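Local atomic coordinates of alginate lyase (Paenibacillus sp. FPU-7, PDB entry 6KFN), a protein that depolymerises alginate by the beta-elimination reaction of a polysaccharide lyase, probably binding the polymer along a right-handed parallel beta-helix. Residues A[60-65]-A[85-90]; A[149-154]-A[182-187]; A[214-219]-A[242-247]. One frame throughout, in Å; residues are numbered along the deposited sequence.

Interaction 1. Residues A[60-65]-A[85-90]; sequences NPAVLS and TGLKMT
Successive coils of the right-handed parallel beta-helix meet where residues 85-90 run alongside residues 60-65 in the same direction, with the axes of the short strands 63-65 and 88-90 only 17° apart. The approach begins at Gly86, whose positive phi suits a glycine and whose carbonyl oxygen lies 3.4 Å from Pro61 CB. Leu87 comes next and turns inward: its CG stands anti to the carbonyl carbon, and branch CD2 rests against Ala62 CB at 3.8 Å, deep in the coil beside Leu29.

Lys88 opens the beta ladder and has the largest share of the contact. Its amide gives a nearly straight bond to Ala62 O, along the C=O axis, and its own carbonyl receives Leu64 N from above the carbonyl plane. On the outer face its side chain is extended beyond CG and crosses the side chains of Val63 and Pro61 obliquely. CD passes Val63 CG2 at 3.8 Å and CE lies against the Pro61 ring, so the aliphatic stem is packed well before the charge. The ammonium NZ gives a proton to a water, which in turn donates to Asn60 OD1 and Pro61 O; one water thus ties the lysine to the turn before the strand.

Met89 points back inside. Its side chain runs alongside that of Leu64 in the same direction, and its chi2 bend of 82° brings the terminal CE within 4.2 Å of Leu64 CD1. Thr90 then completes the bracket round Leu64 by donating its amide to Leu64 O, 3.0 Å away. Its OG1, anti to the backbone N, bonds to Tyr112 O of the next coil, so methyl CG2 falls between the backbone N and C and meets Val63 CG1 at 3.7 Å.

Interaction 2. Residues A[149-154]-A[182-187]; sequences IYVGSD and EHIDIK. With NA (sodium ion), chain B.
Lys187, Ile149 and Val151 have the most surface covered where residues 149-154 meet 182-187, in quite different ways. Ile149 and Val151 belong to a regular parallel ladder: Ile149 N bonds to His183 O, Ile149 O receives Asp185 N, Val151 N reaches Asp185 O, and Val151 O takes Lys187 N at 2.8 Å. Their side chains share the inner face with Ile184 and Ile186. Ile149 CB lies 4.4 Å from Ile184 CG1, and Val151 CG2, beside its backbone N, sits equally loosely near Ile186 CG1; Ile170 and Ile175 pack against the same apolar interior.

Lys187 ends the ladder and folds back over the other face. Its chain bends at chi2 (-60°), so that CB and CG lie close to Val151 O while CE arrives obliquely at the phenol end of Tyr150, 3.3 Å from CZ. At Gly152 a CB would be tight against Lys187 CB and jammed against Val151 O, which calls for glycine. The bend delivers NZ to Asp185 OD2 at 2.8 Å, above the carboxylate plane, in a salt bridge. Two waters, one shared with Tyr150 OH, and a third on the sodium, 3.2 Å from NZ, also surround the ammonium, whose three protons cannot fully serve all four acceptors. An alanine here, lacking the stem on Tyr150 and the ammonium at Asp185 OD2, would probably leave the carboxylate less well fixed beside the sodium.

Asp185 OD2 also binds a sodium ion at 2.5 Å. Glu182 OE1 is a second ligand, Glu147 another, and three waters complete the six. So much positive charge is likely to keep Asp185 ionised. A stack of isoleucine and valine side chains inside, with a sodium site outside, is what adjoining coils of this parallel beta-helix present.

Interaction 3. Residues A[214-219]-A[242-247]; sequences FIDVKG and QVHVQV. With NA (sodium ion), chain C.
Lys218 leaves the end of strand 215-217 with CG anti to its carbonyl carbon, and its CB lies 3.9 Å from His244 O. CG comes closer to the same oxygen and also touches His244 CB. CD then meets Gln246 CG at 3.6 Å, the two chains crossing obliquely. A bend at chi3 (-72°) turns CE back toward its own strand and sets NZ 2.8 Å from Asp216 OD2, above the carboxylate plane; NZ makes a second salt bridge with Asp185 OD1. The backbone beneath is a rung of the parallel beta-helix: Gln242 N bonds to Ile215 O, and Val217 is bracketed as its N reaches Gln242 O and its O receives His244 N. Val217 and Val243 face the interior. On the outside, Asp216 OD1 accepts the proton of His244 ND1 at 2.7 Å through its syn lone pair, lying in the ring plane although the carboxylate stands 81° to it. Gln242, extended beyond CG, reaches a sodium ion with OE1 at 2.4 Å while NE2 donates to Asp239 OD2, fixing the amide's flip; Tyr210 O, Asp212 and three waters are the other ligands, and one of those waters donates to Asp216 OD2.

Read from the N terminus, the three contacts follow in series, and none nests or crosses another. Interaction 1 closes a loop with 19 residues between its segments and joins early coils. Interactions 2 and 3 close loops with 27 and 22 intervening residues further along, in a different sheet, whose strands 149-151, 184-186, 215-217 and 241-243 lie in chain order. Interaction 1 stands apart, its centre about 23 Å from that of interaction 2 and on the opposite side of the chain's centre from interaction 3. The later pair is continuous: Ile186 O probably accepts a bond from Lys218 N, 2.7 Å away, and His183 CB packs on Phe214 O, so neighbouring rungs extend one ladder carrying both sodium sites.

Interaction 1. Residues A[60-65]-A[85-90]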
loop_
_atom_site.group_PDB
_atom_site.type_symbol
_atom_site.label_atom_id
_atom_site.label_comp_id
_atom_site.label_asym_id
_atom_site.label_seq_id
_atom_site.Cartn_x
_atom_site.Cartn_y
_atom_site.Cartn_z
ATOM N N ASN A 60 -18.218 -13.790 -5.117
ATOM C CA ASN A 60 -18.051 -13.934 -3.675
ATOM C C ASN A 60 -16.595 -14.312 -3.479
ATOM O O ASN A 60 -16.280 -15.493 -3.268
ATOM C CB ASN A 60 -18.961 -15.044 -3.152
ATOM C CG ASN A 60 -19.165 -14.994 -1.662
ATOM O OD1 ASN A 60 -18.605 -14.165 -0.964
ATOM N ND2 ASN A 60 -20.023 -15.868 -1.170
ATOM N N PRO A 61 -15.672 -13.351 -3.576
ATOM C CA PRO A 61 -14.236 -13.686 -3.559
ATOM C C PRO A 61 -13.842 -14.530 -2.363
ATOM O O PRO A 61 -14.320 -14.328 -1.249
ATOM C CB PRO A 61 -13.554 -12.321 -3.514
ATOM C CG PRO A 61 -14.561 -11.405 -4.174
ATOM C CD PRO A 61 -15.903 -11.908 -3.738
ATOM N N ALA A 62 -12.878 -15.433 -2.583
ATOM C CA ALA A 62 -12.217 -16.109 -1.484
ATOM C C ALA A 62 -11.566 -15.096 -0.546
ATOM O O ALA A 62 -11.084 -14.048 -0.978
ATOM C CB ALA A 62 -11.172 -17.076 -2.042
ATOM N N VAL A 63 -11.513 -15.460 0.729
ATOM C CA VAL A 63 -10.979 -14.624 1.793
ATOM C C VAL A 63 -9.797 -15.318 2.448
ATOM O O VAL A 63 -9.910 -16.474 2.863
ATOM C CB VAL A 63 -12.027 -14.345 2.879
ATOM C CG1 VAL A 63 -11.443 -13.459 3.986
ATOM C CG2 VAL A 63 -13.292 -13.700 2.295
ATOM N N LEU A 64 -8.667 -14.608 2.561
ATOM C CA LEU A 64 -7.569 -15.030 3.403
ATOM C C LEU A 64 -7.668 -14.270 4.720
ATOM O O LEU A 64 -7.552 -13.053 4.750
ATOM C CB LEU A 64 -6.199 -14.762 2.764
ATOM C CG LEU A 64 -5.966 -15.312 1.373
ATOM C CD1 LEU A 64 -4.521 -15.094 0.972
ATOM C CD2 LEU A 64 -6.333 -16.762 1.284
ATOM N N SER A 65 -7.945 -15.009 5.811
ATOM C CA SER A 65 -8.060 -14.401 7.124
ATOM C C SER A 65 -6.936 -14.864 8.035
ATOM O O SER A 65 -6.618 -16.065 8.056
ATOM C CB SER A 65 -9.364 -14.772 7.775
ATOM O OG SER A 65 -9.463 -14.148 9.057
ATOM N N THR A 85 -4.513 -12.257 -7.031
ATOM C CA THR A 85 -5.597 -11.682 -7.812
ATOM C C THR A 85 -6.951 -11.999 -7.206
ATOM O O THR A 85 -7.284 -13.156 -6.961
ATOM C CB THR A 85 -5.546 -12.230 -9.257
ATOM O OG1 THR A 85 -4.239 -11.997 -9.772
ATOM C CG2 THR A 85 -6.593 -11.570 -10.108
ATOM N N GLY A 86 -7.778 -10.957 -7.052
ATOM C CA GLY A 86 -9.182 -11.167 -6.777
ATOM C C GLY A 86 -9.524 -11.662 -5.409
ATOM O O GLY A 86 -10.613 -12.165 -5.216
ATOM N N LEU A 87 -8.673 -11.507 -4.438
ATOM C CA LEU A 87 -8.855 -12.028 -3.098
ATOM C C LEU A 87 -9.189 -10.922 -2.107
ATOM O O LEU A 87 -8.784 -9.775 -2.265
ATOM C CB LEU A 87 -7.560 -12.702 -2.640
ATOM C CG LEU A 87 -7.188 -13.961 -3.451
ATOM C CD1 LEU A 87 -5.769 -14.389 -3.156
ATOM C CD2 LEU A 87 -8.100 -15.082 -3.110
ATOM N N LYS A 88 -9.869 -11.324 -1.057
ATOM C CA LYS A 88 -10.012 -10.515 0.148
ATOM C C LYS A 88 -8.966 -10.951 1.169
ATOM O O LYS A 88 -8.648 -12.153 1.268
ATOM C CB LYS A 88 -11.422 -10.690 0.724
ATOM C CG LYS A 88 -12.523 -10.177 -0.165
ATOM C CD LYS A 88 -13.933 -10.465 0.356
ATOM C CE LYS A 88 -14.998 -9.792 -0.420
ATOM N NZ LYS A 88 -16.325 -10.130 0.184
ATOM N N MET A 89 -8.449 -9.998 1.935
ATOM C CA MET A 89 -7.493 -10.262 2.998
ATOM C C MET A 89 -7.949 -9.502 4.243
ATOM O O MET A 89 -8.205 -8.300 4.168
ATOM C CB MET A 89 -6.054 -9.813 2.656
ATOM C CG MET A 89 -5.283 -10.646 1.638
ATOM S SD MET A 89 -5.690 -10.246 -0.045
ATOM C CE MET A 89 -4.507 -11.358 -0.897
ATOM N N THR A 90 -8.028 -10.191 5.368
ATOM C CA THR A 90 -8.550 -9.596 6.575
ATOM C C THR A 90 -8.002 -10.266 7.810
ATOM O O THR A 90 -7.369 -11.317 7.753
ATOM C CB THR A 90 -10.090 -9.665 6.528
ATOM O OG1 THR A 90 -10.658 -8.825 7.535
ATOM C CG2 THR A 90 -10.649 -11.061 6.738
HETATM O O HOH W 1 -16.512 -12.972 -0.302
#

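Interaction 2. Residues A[149-154]-A[182-187]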
loop_
_atom_site.group_PDB
_atom_site.type_symbol
_atom_site.label_atom_id
_atom_site.label_comp_id
_atom_site.label_asym_id
_atom_site.label_seq_id
_atom_site.Cartn_x
_atom_site.Cartn_y
_atom_site.Cartn_z
ATOM N N ILE A 149 -0.930 1.726 2.776
ATOM C CA ILE A 149 0.216 1.167 2.084
ATOM C C ILE A 149 1.474 1.832 2.676
ATOM O O ILE A 149 1.547 3.058 2.790
ATOM C CB ILE A 149 0.155 1.378 0.569
ATOM C CG1 ILE A 149 -1.168 0.821 0.016
ATOM C CG2 ILE A 149 1.366 0.758 -0.106
ATOM C CD1 ILE A 149 -1.390 1.096 -1.445
ATOM N N TYR A 150 2.444 0.999 3.012
ATOM C CA TYR A 150 3.677 1.405 3.695
ATOM C C TYR A 150 4.827 0.918 2.813
ATOM O O TYR A 150 4.920 -0.281 2.529
ATOM C CB TYR A 150 3.696 0.763 5.067
ATOM C CG TYR A 150 4.701 1.257 6.063
ATOM C CD1 TYR A 150 6.060 1.154 5.884
ATOM C CD2 TYR A 150 4.259 1.684 7.279
ATOM C CE1 TYR A 150 6.961 1.505 6.881
ATOM C CE2 TYR A 150 5.164 2.050 8.293
ATOM C CZ TYR A 150 6.510 1.966 8.068
ATOM O OH TYR A 150 7.390 2.243 9.079
ATOM N N VAL A 151 5.648 1.853 2.324
ATOM C CA VAL A 151 6.697 1.519 1.366
ATOM C C VAL A 151 8.053 1.725 2.028
ATOM O O VAL A 151 8.430 2.858 2.316
ATOM C CB VAL A 151 6.571 2.343 0.077
ATOM C CG1 VAL A 151 7.489 1.757 -1.005
ATOM C CG2 VAL A 151 5.128 2.455 -0.421
ATOM N N GLY A 152 8.797 0.635 2.257
ATOM C CA GLY A 152 10.116 0.698 2.855
ATOM C C GLY A 152 10.104 0.640 4.361
ATOM O O GLY A 152 9.204 0.087 4.985
ATOM N N SER A 153 11.183 1.187 4.936
ATOM C CA SER A 153 11.421 1.154 6.359
ATOM C C SER A 153 11.919 2.503 6.848
ATOM O O SER A 153 12.696 3.203 6.194
ATOM C CB SER A 153 12.482 0.105 6.716
ATOM O OG SER A 153 12.048 -1.200 6.418
ATOM N N ASP A 154 11.495 2.872 8.059
ATOM C CA ASP A 154 12.062 4.009 8.772
ATOM C C ASP A 154 13.574 3.827 8.939
ATOM O O ASP A 154 14.072 2.693 9.057
ATOM C CB ASP A 154 11.393 4.089 10.165
ATOM C CG ASP A 154 11.801 5.277 10.991
ATOM O OD1 ASP A 154 11.248 6.384 10.781
ATOM O OD2 ASP A 154 12.675 5.079 11.862
ATOM N N GLU A 182 -1.523 7.425 7.448
ATOM C CA GLU A 182 -1.559 7.868 6.062
ATOM C C GLU A 182 -2.133 6.774 5.180
ATOM O O GLU A 182 -1.902 5.585 5.383
ATOM C CB GLU A 182 -0.169 8.221 5.510
ATOM C CG GLU A 182 0.548 9.350 6.215
ATOM C CD GLU A 182 1.388 8.932 7.396
ATOM O OE1 GLU A 182 1.377 7.778 7.822
ATOM O OE2 GLU A 182 2.112 9.887 7.879
ATOM N N HIS A 183 -2.812 7.189 4.117
ATOM C CA HIS A 183 -3.169 6.234 3.074
ATOM C C HIS A 183 -1.941 5.595 2.478
ATOM O O HIS A 183 -1.926 4.381 2.249
ATOM C CB HIS A 183 -4.071 6.899 2.024
ATOM C CG HIS A 183 -5.430 7.156 2.561
ATOM N ND1 HIS A 183 -6.498 7.456 1.738
ATOM C CD2 HIS A 183 -5.917 7.030 3.824
ATOM C CE1 HIS A 183 -7.563 7.597 2.510
ATOM N NE2 HIS A 183 -7.244 7.362 3.768
ATOM N N ILE A 184 -0.901 6.393 2.217
ATOM C CA ILE A 184 0.352 5.894 1.686
ATOM C C ILE A 184 1.486 6.616 2.420
ATOM O O ILE A 184 1.533 7.842 2.445
ATOM C CB ILE A 184 0.507 6.082 0.188
ATOM C CG1 ILE A 184 -0.723 5.507 -0.548
ATOM C CG2 ILE A 184 1.797 5.438 -0.316
ATOM C CD1 ILE A 184 -0.817 5.881 -1.981
ATOM N N ASP A 185 2.394 5.829 3.012
ATOM C CA ASP A 185 3.581 6.357 3.701
ATOM C C ASP A 185 4.786 5.817 2.956
ATOM O O ASP A 185 5.009 4.609 2.950
ATOM C CB ASP A 185 3.557 5.965 5.163
ATOM C CG ASP A 185 4.585 6.673 6.014
ATOM O OD1 ASP A 185 5.320 7.493 5.496
ATOM O OD2 ASP A 185 4.585 6.398 7.254
ATOM N N ILE A 186 5.502 6.714 2.261
ATOM C CA ILE A 186 6.640 6.348 1.412
ATOM C C ILE A 186 7.903 6.667 2.206
ATOM O O ILE A 186 8.205 7.844 2.418
ATOM C CB ILE A 186 6.587 7.104 0.086
ATOM C CG1 ILE A 186 5.290 6.804 -0.665
ATOM C CG2 ILE A 186 7.812 6.767 -0.747
ATOM C CD1 ILE A 186 5.066 7.624 -1.912
ATOM N N LYS A 187 8.618 5.651 2.670
ATOM C CA LYS A 187 9.712 5.885 3.586
ATOM C C LYS A 187 10.994 6.364 2.917
ATOM O O LYS A 187 11.309 6.073 1.754
ATOM C CB LYS A 187 10.029 4.612 4.376
ATOM C CG LYS A 187 8.886 4.188 5.292
ATOM C CD LYS A 187 8.585 5.290 6.319
ATOM C CE LYS A 187 7.544 4.993 7.340
ATOM N NZ LYS A 187 7.176 6.156 8.188
HETATM NA NA NA B . 3.093 6.623 9.214
HETATM O O HOH W 2 7.595 4.887 10.363
HETATM O O HOH W 3 9.662 7.621 8.489
HETATM O O HOH W 4 3.779 8.875 9.506
HETATM O O HOH W 5 4.970 5.748 10.488
HETATM O O HOH W 6 1.857 7.052 11.223
#

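Interaction 3. Residues A[214-219]-A[242-247]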
loop_
_atom_site.group_PDB
_atom_site.type_symbol
_atom_site.label_atom_id
_atom_site.label_comp_id
_atom_site.label_asym_id
_atom_site.label_seq_id
_atom_site.Cartn_x
_atom_site.Cartn_y
_atom_site.Cartn_z
ATOM N N PHE A 214 -2.952 12.545 3.373
ATOM C CA PHE A 214 -3.188 11.342 2.576
ATOM C C PHE A 214 -1.903 10.556 2.327
ATOM O O PHE A 214 -1.884 9.331 2.387
ATOM C CB PHE A 214 -3.830 11.657 1.221
ATOM C CG PHE A 214 -5.110 12.458 1.249
ATOM C CD1 PHE A 214 -6.253 12.015 1.925
ATOM C CD2 PHE A 214 -5.184 13.653 0.554
ATOM C CE1 PHE A 214 -7.413 12.782 1.903
ATOM C CE2 PHE A 214 -6.342 14.394 0.530
ATOM C CZ PHE A 214 -7.462 13.961 1.199
ATOM N N ILE A 215 -0.855 11.301 1.944
ATOM C CA ILE A 215 0.429 10.718 1.610
ATOM C C ILE A 215 1.499 11.520 2.343
ATOM O O ILE A 215 1.433 12.755 2.402
ATOM C CB ILE A 215 0.725 10.752 0.080
ATOM C CG1 ILE A 215 -0.432 10.101 -0.690
ATOM C CG2 ILE A 215 2.060 10.066 -0.208
ATOM C CD1 ILE A 215 -0.251 10.094 -2.199
ATOM N N ASP A 216 2.492 10.824 2.881
ATOM C CA ASP A 216 3.740 11.437 3.336
ATOM C C ASP A 216 4.857 10.826 2.503
ATOM O O ASP A 216 4.974 9.608 2.438
ATOM C CB ASP A 216 3.993 11.226 4.818
ATOM C CG ASP A 216 5.094 12.108 5.391
ATOM O OD1 ASP A 216 5.530 13.053 4.687
ATOM O OD2 ASP A 216 5.474 11.844 6.555
ATOM N N VAL A 217 5.643 11.694 1.868
ATOM C CA VAL A 217 6.730 11.282 0.976
ATOM C C VAL A 217 8.048 11.567 1.671
ATOM O O VAL A 217 8.425 12.730 1.839
ATOM C CB VAL A 217 6.697 11.993 -0.372
ATOM C CG1 VAL A 217 7.821 11.466 -1.249
ATOM C CG2 VAL A 217 5.345 11.842 -1.047
ATOM N N LYS A 218 8.686 10.514 2.094
ATOM C CA LYS A 218 10.038 10.588 2.679
ATOM C C LYS A 218 11.134 9.949 1.794
ATOM O O LYS A 218 12.412 10.064 1.948
ATOM C CB LYS A 218 10.051 9.997 4.081
ATOM C CG LYS A 218 9.449 10.946 5.092
ATOM C CD LYS A 218 8.916 10.267 6.295
ATOM C CE LYS A 218 7.672 9.548 5.890
ATOM N NZ LYS A 218 6.694 9.400 6.995
ATOM N N GLY A 219 10.693 9.151 0.762
ATOM C CA GLY A 219 11.586 8.617 -0.249
ATOM C C GLY A 219 11.864 9.636 -1.338
ATOM O O GLY A 219 11.413 10.781 -1.278
ATOM N N GLN A 242 2.383 15.608 2.014
ATOM C CA GLN A 242 3.563 16.157 2.659
ATOM C C GLN A 242 4.810 15.504 2.106
ATOM O O GLN A 242 4.767 14.376 1.602
ATOM C CB GLN A 242 3.512 15.940 4.178
ATOM C CG GLN A 242 2.329 16.642 4.824
ATOM C CD GLN A 242 2.124 16.297 6.270
ATOM O OE1 GLN A 242 2.687 15.333 6.799
ATOM N NE2 GLN A 242 1.272 17.052 6.931
ATOM N N VAL A 243 5.925 16.224 2.232
ATOM C CA VAL A 243 7.248 15.703 1.926
ATOM C C VAL A 243 8.134 16.051 3.126
ATOM O O VAL A 243 8.088 17.192 3.598
ATOM C CB VAL A 243 7.840 16.280 0.618
ATOM C CG1 VAL A 243 9.029 15.457 0.147
ATOM C CG2 VAL A 243 6.791 16.371 -0.489
ATOM N N HIS A 244 8.894 15.086 3.627
ATOM C CA HIS A 244 9.767 15.296 4.794
ATOM C C HIS A 244 11.125 14.706 4.531
ATOM O O HIS A 244 11.252 13.715 3.804
ATOM C CB HIS A 244 9.187 14.626 6.057
ATOM C CG HIS A 244 7.962 15.257 6.616
ATOM N ND1 HIS A 244 6.679 14.863 6.282
ATOM C CD2 HIS A 244 7.825 16.229 7.545
ATOM C CE1 HIS A 244 5.810 15.586 6.990
ATOM N NE2 HIS A 244 6.484 16.413 7.751
ATOM N N VAL A 245 12.139 15.289 5.209
ATOM C CA VAL A 245 13.513 14.808 5.178
ATOM C C VAL A 245 13.849 14.149 6.515
ATOM O O VAL A 245 14.056 14.836 7.519
ATOM C CB VAL A 245 14.479 15.971 4.886
ATOM C CG1 VAL A 245 15.899 15.441 4.774
ATOM C CG2 VAL A 245 14.089 16.697 3.610
ATOM N N GLN A 246 13.937 12.826 6.523
ATOM C CA GLN A 246 14.334 12.081 7.701
ATOM C C GLN A 246 15.820 11.826 7.776
ATOM O O GLN A 246 16.357 11.595 8.877
ATOM C CB GLN A 246 13.604 10.736 7.723
ATOM C CG GLN A 246 12.115 10.847 7.791
ATOM C CD GLN A 246 11.584 11.858 8.815
ATOM O OE1 GLN A 246 11.208 12.995 8.481
ATOM N NE2 GLN A 246 11.621 11.449 10.064
ATOM N N VAL A 247 16.477 11.806 6.616
ATOM C CA VAL A 247 17.900 11.586 6.430
ATOM C C VAL A 247 18.293 12.532 5.316
ATOM O O VAL A 247 17.550 12.652 4.331
ATOM C CB VAL A 247 18.183 10.107 6.011
ATOM C CG1 VAL A 247 19.665 9.925 5.710
ATOM C CG2 VAL A 247 17.706 9.154 7.060
HETATM NA NA NA C . 2.338 14.133 8.824
HETATM O O HOH W 7 4.308 12.813 8.816
HETATM O O HOH W 8 13.069 11.667 4.122
HETATM O O HOH W 9 1.173 12.566 7.485
HETATM O O HOH W 10 3.472 15.710 10.166
#